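Local coordinates for protein SusD homolog (Bacteroides thetaiotaomicron, PDB 3SGH) that probably binds glycans at the bacterial surface, as a SusD-like outer-membrane lipoprotein serving polysaccharide uptake, at residues Gly48-Thr53 / Ser302-Ala307; Asn252-Ser257 / Gln413-Cys418; Ser257-Tyr262 / Ala269-Gln274. All coordinates share one frame; numbering follows the deposited sequence.

Contact 1: Gly48-Thr53 / Ser302-Ala307; sequences GQVTAT and SKLFIA
Leu304 reaches across to Val50, and its side chain alone carries the 302-307 side of this small buried contact. From the backbone of 302-307 its CB already heads toward 48-53; CG, lying anti to the carbonyl carbon (chi1 -50°), carries the branch onward, and the two methyls do the touching. Leu304 CD1 meets Val50 CG1 at 3.8 Å. Leu304 CD2 lies 3.9 Å from the same Val50 CG1, so that the valine methyl is in contact with both tips of the fork, and also comes to 4.2 Å from Gln49 O. The two side chains cross at about a right angle. Val50 sits on strand 50-52, which pairs antiparallel with strand 249-251 in a two-stranded ribbon, a rare piece of sheet in a SusD-like fold whose regular structure is nearly all helix. Ser302 bonds through its backbone to Ala251 of that ribbon, so the loop bearing Leu304 is tied to it as well. Just beyond the leucine the chain turns, with Ala307 N bonded to Leu304 O at 3.0 Å. The amide of Gln49 is occupied elsewhere: OE1 accepts from Asp421 N and NE2 donates to Cys418 O, while Tyr419 packs against both Gln49 and Leu304.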
loop_
_atom_site.group_PDB
_atom_site.type_symbol
_atom_site.label_atom_id
_atom_site.label_comp_id
_atom_site.label_asym_id
_atom_site.label_seq_id
_atom_site.Cartn_x
_atom_site.Cartn_y
_atom_site.Cartn_z
ATOM N N GLY A 48 -6.375 -1.065 -7.411
ATOM C CA GLY A 48 -7.416 -1.995 -7.906
ATOM C C GLY A 48 -8.360 -2.598 -6.888
ATOM O O GLY A 48 -9.107 -3.504 -7.245
ATOM N N GLN A 49 -8.322 -2.120 -5.636
ATOM C CA GLN A 49 -9.153 -2.683 -4.547
ATOM C C GLN A 49 -10.337 -1.809 -4.120
ATOM O O GLN A 49 -11.436 -2.305 -3.854
ATOM C CB GLN A 49 -8.302 -2.966 -3.306
ATOM C CG GLN A 49 -7.028 -3.711 -3.526
ATOM C CD GLN A 49 -6.414 -4.187 -2.226
ATOM O OE1 GLN A 49 -6.389 -3.462 -1.264
ATOM N NE2 GLN A 49 -5.924 -5.435 -2.201
ATOM N N VAL A 50 -10.116 -0.498 -4.107
ATOM C CA VAL A 50 -11.168 0.506 -3.862
ATOM C C VAL A 50 -11.369 1.439 -5.049
ATOM O O VAL A 50 -10.453 1.640 -5.873
ATOM C CB VAL A 50 -10.839 1.345 -2.604
ATOM C CG1 VAL A 50 -10.362 0.393 -1.463
ATOM C CG2 VAL A 50 -9.729 2.367 -2.911
ATOM N N THR A 51 -12.581 1.937 -5.187
ATOM C CA THR A 51 -12.912 2.936 -6.215
ATOM C C THR A 51 -13.510 4.165 -5.520
ATOM O O THR A 51 -14.410 4.032 -4.730
ATOM C CB THR A 51 -13.884 2.375 -7.256
ATOM O OG1 THR A 51 -13.202 1.383 -8.025
ATOM C CG2 THR A 51 -14.400 3.477 -8.200
ATOM N N ALA A 52 -12.976 5.348 -5.812
ATOM C CA ALA A 52 -13.586 6.609 -5.381
ATOM C C ALA A 52 -14.802 6.938 -6.273
ATOM O O ALA A 52 -14.671 7.076 -7.483
ATOM C CB ALA A 52 -12.533 7.735 -5.415
ATOM N N THR A 53 -15.994 7.031 -5.695
ATOM C CA THR A 53 -17.221 7.190 -6.506
ATOM C C THR A 53 -17.642 8.653 -6.782
ATOM O O THR A 53 -18.685 8.923 -7.354
ATOM C CB THR A 53 -18.387 6.399 -5.875
ATOM O OG1 THR A 53 -18.625 6.877 -4.544
ATOM C CG2 THR A 53 -18.073 4.874 -5.865
ATOM N N SER A 302 -21.186 -3.068 -4.348
ATOM C CA SER A 302 -20.476 -3.647 -3.212
ATOM C C SER A 302 -19.634 -2.628 -2.433
ATOM O O SER A 302 -18.844 -1.866 -3.029
ATOM C CB SER A 302 -19.587 -4.786 -3.645
ATOM O OG SER A 302 -20.373 -5.888 -4.045
ATOM N N LYS A 303 -19.796 -2.666 -1.116
ATOM C CA LYS A 303 -19.040 -1.839 -0.207
ATOM C C LYS A 303 -17.862 -2.607 0.356
ATOM O O LYS A 303 -17.806 -3.843 0.306
ATOM C CB LYS A 303 -19.915 -1.373 0.942
ATOM C CG LYS A 303 -21.170 -0.618 0.511
ATOM C CD LYS A 303 -22.061 -0.171 1.665
ATOM C CE LYS A 303 -22.933 -1.344 2.175
ATOM N NZ LYS A 303 -23.918 -1.039 3.317
ATOM N N LEU A 304 -16.895 -1.862 0.886
ATOM C CA LEU A 304 -15.809 -2.470 1.645
ATOM C C LEU A 304 -16.418 -2.948 2.972
ATOM O O LEU A 304 -17.106 -2.181 3.677
ATOM C CB LEU A 304 -14.705 -1.424 1.900
ATOM C CG LEU A 304 -14.187 -0.614 0.699
ATOM C CD1 LEU A 304 -13.149 0.391 1.178
ATOM C CD2 LEU A 304 -13.585 -1.539 -0.362
ATOM N N PHE A 305 -16.125 -4.203 3.321
ATOM C CA PHE A 305 -16.624 -4.793 4.553
ATOM C C PHE A 305 -16.256 -3.950 5.794
ATOM O O PHE A 305 -17.052 -3.781 6.721
ATOM C CB PHE A 305 -16.126 -6.210 4.725
ATOM C CG PHE A 305 -16.738 -6.884 5.933
ATOM C CD1 PHE A 305 -16.116 -6.813 7.168
ATOM C CD2 PHE A 305 -17.985 -7.492 5.835
ATOM C CE1 PHE A 305 -16.726 -7.363 8.310
ATOM C CE2 PHE A 305 -18.594 -8.049 6.933
ATOM C CZ PHE A 305 -17.959 -7.996 8.203
ATOM N N ILE A 306 -15.047 -3.421 5.818
ATOM C CA ILE A 306 -14.546 -2.678 7.000
ATOM C C ILE A 306 -15.401 -1.436 7.260
ATOM O O ILE A 306 -15.509 -1.012 8.398
ATOM C CB ILE A 306 -13.045 -2.290 6.840
ATOM C CG1 ILE A 306 -12.422 -1.864 8.188
ATOM C CG2 ILE A 306 -12.888 -1.222 5.738
ATOM C CD1 ILE A 306 -10.858 -1.716 8.079
ATOM N N ALA A 307 -16.074 -0.912 6.229
ATOM C CA ALA A 307 -17.008 0.220 6.359
ATOM C C ALA A 307 -18.309 -0.148 7.079
ATOM O O ALA A 307 -19.028 0.783 7.515
ATOM C CB ALA A 307 -17.368 0.850 4.974
#

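Contact 2: Asn252-Ser257 / Gln413-Cys418; sequences NACLVS and QKWIAC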
loop_
_atom_site.group_PDB
_atom_site.type_symbol
_atom_site.label_atom_id
_atom_site.label_comp_id
_atom_site.label_asym_id
_atom_site.label_seq_id
_atom_site.Cartn_x
_atom_site.Cartn_y
_atom_site.Cartn_z
ATOM N N ASN A 252 -13.709 -1.948 -5.740
ATOM C CA ASN A 252 -13.212 -1.756 -7.105
ATOM C C ASN A 252 -13.532 -2.994 -7.947
ATOM O O ASN A 252 -13.390 -4.147 -7.512
ATOM C CB ASN A 252 -11.700 -1.486 -7.047
ATOM C CG ASN A 252 -11.091 -1.074 -8.365
ATOM O OD1 ASN A 252 -11.255 -1.745 -9.394
ATOM N ND2 ASN A 252 -10.303 -0.012 -8.333
ATOM N N ALA A 253 -14.032 -2.727 -9.163
ATOM C CA ALA A 253 -14.335 -3.734 -10.155
ATOM C C ALA A 253 -13.246 -4.782 -10.312
ATOM O O ALA A 253 -13.515 -5.958 -10.546
ATOM C CB ALA A 253 -14.489 -3.004 -11.516
ATOM N N CYS A 254 -11.997 -4.328 -10.242
ATOM C CA CYS A 254 -10.852 -5.170 -10.520
ATOM C C CYS A 254 -10.650 -6.301 -9.475
ATOM O O CYS A 254 -10.751 -7.456 -9.828
ATOM C CB CYS A 254 -9.598 -4.296 -10.612
ATOM S SG CYS A 254 -8.108 -5.202 -11.024
ATOM N N LEU A 255 -10.443 -5.961 -8.196
ATOM C CA LEU A 255 -10.300 -6.996 -7.184
ATOM C C LEU A 255 -11.547 -7.899 -7.114
ATOM O O LEU A 255 -11.420 -9.128 -7.026
ATOM C CB LEU A 255 -10.034 -6.395 -5.805
ATOM C CG LEU A 255 -9.786 -7.414 -4.688
ATOM C CD1 LEU A 255 -8.565 -8.287 -4.989
ATOM C CD2 LEU A 255 -9.683 -6.684 -3.305
ATOM N N VAL A 256 -12.738 -7.318 -7.160
ATOM C CA VAL A 256 -13.982 -8.106 -7.057
ATOM C C VAL A 256 -14.064 -9.108 -8.221
ATOM O O VAL A 256 -14.400 -10.272 -8.044
ATOM C CB VAL A 256 -15.253 -7.201 -7.014
ATOM C CG1 VAL A 256 -16.517 -8.058 -7.006
ATOM C CG2 VAL A 256 -15.188 -6.237 -5.763
ATOM N N SER A 257 -13.773 -8.656 -9.439
ATOM C CA SER A 257 -13.773 -9.545 -10.626
ATOM C C SER A 257 -12.732 -10.669 -10.561
ATOM O O SER A 257 -13.011 -11.834 -10.931
ATOM C CB SER A 257 -13.557 -8.723 -11.910
ATOM O OG SER A 257 -14.686 -7.898 -12.110
ATOM N N GLN A 413 -2.041 -13.460 -5.729
ATOM C CA GLN A 413 -2.517 -13.876 -4.395
ATOM C C GLN A 413 -2.015 -12.906 -3.308
ATOM O O GLN A 413 -2.716 -12.623 -2.354
ATOM C CB GLN A 413 -2.152 -15.321 -4.079
ATOM C CG GLN A 413 -2.928 -16.301 -4.911
ATOM C CD GLN A 413 -4.425 -16.304 -4.564
ATOM O OE1 GLN A 413 -4.783 -16.072 -3.444
ATOM N NE2 GLN A 413 -5.277 -16.532 -5.547
ATOM N N LYS A 414 -0.813 -12.374 -3.475
ATOM C CA LYS A 414 -0.339 -11.380 -2.508
ATOM C C LYS A 414 -1.272 -10.170 -2.481
ATOM O O LYS A 414 -1.598 -9.609 -1.408
ATOM C CB LYS A 414 1.072 -10.936 -2.842
ATOM C CG LYS A 414 1.618 -9.833 -1.944
ATOM C CD LYS A 414 2.968 -9.344 -2.528
ATOM C CE LYS A 414 3.562 -8.171 -1.828
ATOM N NZ LYS A 414 4.728 -7.629 -2.571
ATOM N N TRP A 415 -1.661 -9.735 -3.685
ATOM C CA TRP A 415 -2.514 -8.566 -3.858
ATOM C C TRP A 415 -3.901 -8.797 -3.264
ATOM O O TRP A 415 -4.425 -7.928 -2.558
ATOM C CB TRP A 415 -2.564 -8.224 -5.331
ATOM C CG TRP A 415 -3.628 -7.261 -5.715
ATOM C CD1 TRP A 415 -3.715 -5.941 -5.373
ATOM C CD2 TRP A 415 -4.706 -7.533 -6.598
ATOM N NE1 TRP A 415 -4.797 -5.375 -6.013
ATOM C CE2 TRP A 415 -5.439 -6.352 -6.742
ATOM C CE3 TRP A 415 -5.142 -8.678 -7.269
ATOM C CZ2 TRP A 415 -6.571 -6.287 -7.532
ATOM C CZ3 TRP A 415 -6.236 -8.583 -8.085
ATOM C CH2 TRP A 415 -6.935 -7.418 -8.204
ATOM N N ILE A 416 -4.429 -10.012 -3.426
ATOM C CA ILE A 416 -5.719 -10.345 -2.844
ATOM C C ILE A 416 -5.608 -10.377 -1.326
ATOM O O ILE A 416 -6.458 -9.846 -0.625
ATOM C CB ILE A 416 -6.240 -11.713 -3.342
ATOM C CG1 ILE A 416 -6.582 -11.579 -4.802
ATOM C CG2 ILE A 416 -7.507 -12.154 -2.565
ATOM C CD1 ILE A 416 -6.863 -12.980 -5.510
ATOM N N ALA A 417 -4.496 -10.915 -0.824
ATOM C CA ALA A 417 -4.274 -11.065 0.617
ATOM C C ALA A 417 -4.098 -9.710 1.346
ATOM O O ALA A 417 -4.621 -9.531 2.462
ATOM C CB ALA A 417 -3.073 -11.954 0.910
ATOM N N CYS A 418 -3.328 -8.790 0.745
ATOM C CA CYS A 418 -3.005 -7.526 1.399
ATOM C C CYS A 418 -4.133 -6.572 1.102
ATOM O O CYS A 418 -4.055 -5.794 0.167
ATOM C CB CYS A 418 -1.667 -7.009 0.898
ATOM S SG CYS A 418 -0.288 -8.158 1.382
#
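Leu255 sets its CD1 methyl over the indole of Trp415: it stands over one face of the six-membered ring, 3.7 Å from the centroid and only 12° off the normal, a clear CH-pi contact. The two side chains slide past each other in opposite directions, and the far rim of the ring reaches the leucine's own backbone, Trp415 CH2 lying 3.5 Å from Leu255 CA. CG of Leu255, opposite the backbone N (chi1 -176°), carries the branch toward the facing helix. Leu255 CD1 also touches Ile416 CG1 at 3.8 Å. Cys254 SG approaches the ring obliquely and lies 3.8 Å from Trp415 CH2, a sulfur-aromatic contact. The ring is fixed further by NE1, which donates to Ser47 O, and by Tyr258, stacked edge-to-face on it. Asn252 caps this helix start, OD1 accepting from Cys254 N at 2.8 Å on a lone pair in the carbonyl plane. The short helical segments pass 11.2 Å apart with their directions 110° from each other. Helix 403-417 thus presents Trp415 and Ile416 to helix 253-261, while Lys414 and Gln413 pack on helices 319-331 and 340-354 respectively.

Contact 3: Ser257-Tyr262 / Ala269-Gln274; sequences SYMNGY and AYFTPQ
Met259 points from its helix toward Tyr270 and Phe271, and the end of this one side chain makes all of the 257-262 side of the contact. It is modelled as selenomethionine, so selenium occupies the place of the natural sulfur. The first kind of interaction is chalcogen with aromatic ring, made twice. Met259 SE lies 4.6 Å from the centroid of the Tyr270 ring, 58° off its normal, and 4.9 Å from the centroid of the Phe271 ring, 71° off that normal. Both approaches are oblique, and both are Met-aromatic contacts. The nearest ring atom on the phenylalanine side is Phe271 CE2, 3.7 Å from Met259 SE; on the tyrosine side Met259 SE lies 3.6 Å from Tyr270 CD2.

The second kind is plain apolar contact. Met259 CE touches Tyr270 CD2 at 3.6 Å and also lies near CE2 of that ring. The methyl gets there because the chain bends at its last torsion (chi3 76°), which lays CE beside the tyrosine while SE remains against both rings. Met259 and Tyr270 cross at about a right angle. Within 269-274, Tyr270 CB sits 3.6 Å above the plane of the Phe271 ring, so the tyrosine's CB methylene covers the centre of one face of the phenylalanine ring.

Polar bonds lie around this apolar patch. Tyr270 OH bonds to Ile416 O, the Tyr270 carbonyl accepts from Tyr419 OH, and the Tyr270 and Tyr419 rings are stacked. Along the chain, Met259 stands near the C-terminal end of helix 253-261, whereas Tyr270 closes the short helix 267-270 and Phe271 begins the extended run after it. Phe271 packs further on Leu255 and Val256 of helix 253-261, and Tyr262 leans on helix 403-417, so the end of helix 253-261 lies against that longer helix.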
loop_
_atom_site.group_PDB
_atom_site.type_symbol
_atom_site.label_atom_id
_atom_site.label_comp_id
_atom_site.label_asym_id
_atom_site.label_seq_id
_atom_site.Cartn_x
_atom_site.Cartn_y
_atom_site.Cartn_z
ATOM N N SER A 257 -13.773 -8.656 -9.439
ATOM C CA SER A 257 -13.773 -9.545 -10.626
ATOM C C SER A 257 -12.732 -10.669 -10.561
ATOM O O SER A 257 -13.011 -11.834 -10.931
ATOM C CB SER A 257 -13.557 -8.723 -11.910
ATOM O OG SER A 257 -14.686 -7.898 -12.110
ATOM N N TYR A 258 -11.525 -10.375 -10.101
ATOM C CA TYR A 258 -10.572 -11.465 -9.922
ATOM C C TYR A 258 -11.156 -12.514 -8.945
ATOM O O TYR A 258 -11.149 -13.726 -9.200
ATOM C CB TYR A 258 -9.263 -10.966 -9.342
ATOM C CG TYR A 258 -8.175 -10.525 -10.349
ATOM C CD1 TYR A 258 -8.224 -9.316 -11.013
ATOM C CD2 TYR A 258 -7.086 -11.346 -10.572
ATOM C CE1 TYR A 258 -7.176 -8.922 -11.875
ATOM C CE2 TYR A 258 -6.071 -10.967 -11.397
ATOM C CZ TYR A 258 -6.124 -9.771 -12.059
ATOM O OH TYR A 258 -5.055 -9.414 -12.842
HETATM N N MSE A 259 -11.662 -12.038 -7.815
HETATM C CA MSE A 259 -12.221 -12.914 -6.784
HETATM C C MSE A 259 -13.525 -13.637 -7.175
HETATM O O MSE A 259 -13.731 -14.788 -6.778
HETATM C CB MSE A 259 -12.372 -12.107 -5.503
HETATM C CG MSE A 259 -11.009 -11.693 -4.929
HETATM SE SE MSE A 259 -11.165 -10.637 -3.327
HETATM C CE MSE A 259 -11.607 -12.096 -2.090
ATOM N N ASN A 260 -14.360 -13.022 -8.005
ATOM C CA ASN A 260 -15.553 -13.696 -8.545
ATOM C C ASN A 260 -15.130 -14.876 -9.458
ATOM O O ASN A 260 -15.684 -15.974 -9.370
ATOM C CB ASN A 260 -16.451 -12.732 -9.316
ATOM C CG ASN A 260 -17.375 -11.912 -8.419
ATOM O OD1 ASN A 260 -17.691 -12.307 -7.299
ATOM N ND2 ASN A 260 -17.871 -10.793 -8.951
ATOM N N GLY A 261 -14.123 -14.641 -10.299
ATOM C CA GLY A 261 -13.613 -15.678 -11.206
ATOM C C GLY A 261 -13.092 -16.865 -10.428
ATOM O O GLY A 261 -13.279 -18.012 -10.840
ATOM N N TYR A 262 -12.452 -16.586 -9.278
ATOM C CA TYR A 262 -11.899 -17.623 -8.389
ATOM C C TYR A 262 -12.876 -18.229 -7.381
ATOM O O TYR A 262 -12.467 -19.089 -6.575
ATOM C CB TYR A 262 -10.747 -17.029 -7.577
ATOM C CG TYR A 262 -9.476 -16.671 -8.332
ATOM C CD1 TYR A 262 -9.101 -17.355 -9.497
ATOM C CD2 TYR A 262 -8.602 -15.696 -7.844
ATOM C CE1 TYR A 262 -7.924 -17.039 -10.149
ATOM C CE2 TYR A 262 -7.424 -15.397 -8.471
ATOM C CZ TYR A 262 -7.076 -16.074 -9.613
ATOM O OH TYR A 262 -5.887 -15.759 -10.204
ATOM N N ALA A 269 -15.884 -11.767 3.485
ATOM C CA ALA A 269 -15.067 -11.103 4.511
ATOM C C ALA A 269 -14.529 -9.731 4.033
ATOM O O ALA A 269 -14.087 -8.902 4.838
ATOM C CB ALA A 269 -13.960 -11.996 4.906
ATOM N N TYR A 270 -14.550 -9.526 2.726
ATOM C CA TYR A 270 -13.965 -8.338 2.077
ATOM C C TYR A 270 -14.991 -7.287 1.652
ATOM O O TYR A 270 -14.686 -6.096 1.709
ATOM C CB TYR A 270 -13.200 -8.768 0.831
ATOM C CG TYR A 270 -11.789 -9.311 1.038
ATOM C CD1 TYR A 270 -11.400 -9.928 2.209
ATOM C CD2 TYR A 270 -10.842 -9.248 -0.002
ATOM C CE1 TYR A 270 -10.113 -10.414 2.353
ATOM C CE2 TYR A 270 -9.580 -9.755 0.136
ATOM C CZ TYR A 270 -9.210 -10.336 1.309
ATOM O OH TYR A 270 -7.931 -10.804 1.427
ATOM N N PHE A 271 -16.173 -7.750 1.240
ATOM C CA PHE A 271 -17.168 -6.912 0.557
ATOM C C PHE A 271 -18.599 -7.232 1.041
ATOM O O PHE A 271 -18.865 -8.332 1.562
ATOM C CB PHE A 271 -17.159 -7.193 -0.952
ATOM C CG PHE A 271 -15.806 -7.228 -1.591
ATOM C CD1 PHE A 271 -14.984 -6.123 -1.542
ATOM C CD2 PHE A 271 -15.380 -8.358 -2.280
ATOM C CE1 PHE A 271 -13.745 -6.161 -2.144
ATOM C CE2 PHE A 271 -14.105 -8.408 -2.886
ATOM C CZ PHE A 271 -13.309 -7.327 -2.813
ATOM N N THR A 272 -19.533 -6.316 0.779
ATOM C CA THR A 272 -20.960 -6.605 0.877
ATOM C C THR A 272 -21.496 -6.882 -0.511
ATOM O O THR A 272 -20.992 -6.301 -1.478
ATOM C CB THR A 272 -21.729 -5.429 1.482
ATOM O OG1 THR A 272 -21.575 -4.262 0.650
ATOM C CG2 THR A 272 -21.221 -5.149 2.860
ATOM N N PRO A 273 -22.493 -7.753 -0.623
ATOM C CA PRO A 273 -23.205 -7.964 -1.883
ATOM C C PRO A 273 -23.869 -6.664 -2.337
ATOM O O PRO A 273 -24.328 -5.879 -1.494
ATOM C CB PRO A 273 -24.297 -8.981 -1.492
ATOM C CG PRO A 273 -23.646 -9.777 -0.446
ATOM C CD PRO A 273 -22.866 -8.776 0.370
ATOM N N GLN A 274 -23.915 -6.448 -3.652
ATOM C CA GLN A 274 -24.642 -5.313 -4.222
ATOM C C GLN A 274 -26.112 -5.449 -3.919
ATOM O O GLN A 274 -26.632 -6.559 -3.844
ATOM C CB GLN A 274 -24.393 -5.176 -5.720
ATOM C CG GLN A 274 -24.933 -6.291 -6.584
ATOM C CD GLN A 274 -26.399 -6.126 -6.957
ATOM O OE1 GLN A 274 -26.963 -4.999 -6.959
ATOM N NE2 GLN A 274 -27.017 -7.246 -7.344
#

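Overall arrangement
Starting from the N terminus, 48-53 comes first and waits some 250 residues for its partner. Next is helix 253-261, which opens both contact 2 and contact 3 and gives them Ser257 in common. Contact 3 closes almost at once, at 269-274, a short local loop nested inside the loops of the other two. Contact 1 then closes at 302-307, and contact 2 only at 413-418, so these two cross. Gly48 O accepts from Leu255 N, joining contacts 1 and 2; Phe305 N donates to Tyr270 O, joining 1 and 3. Together they gather the small strand pair, the loop 302-307, helix 253-261, the end of helix 267-270 with the run after it, and helix 403-417 into one neighbourhood.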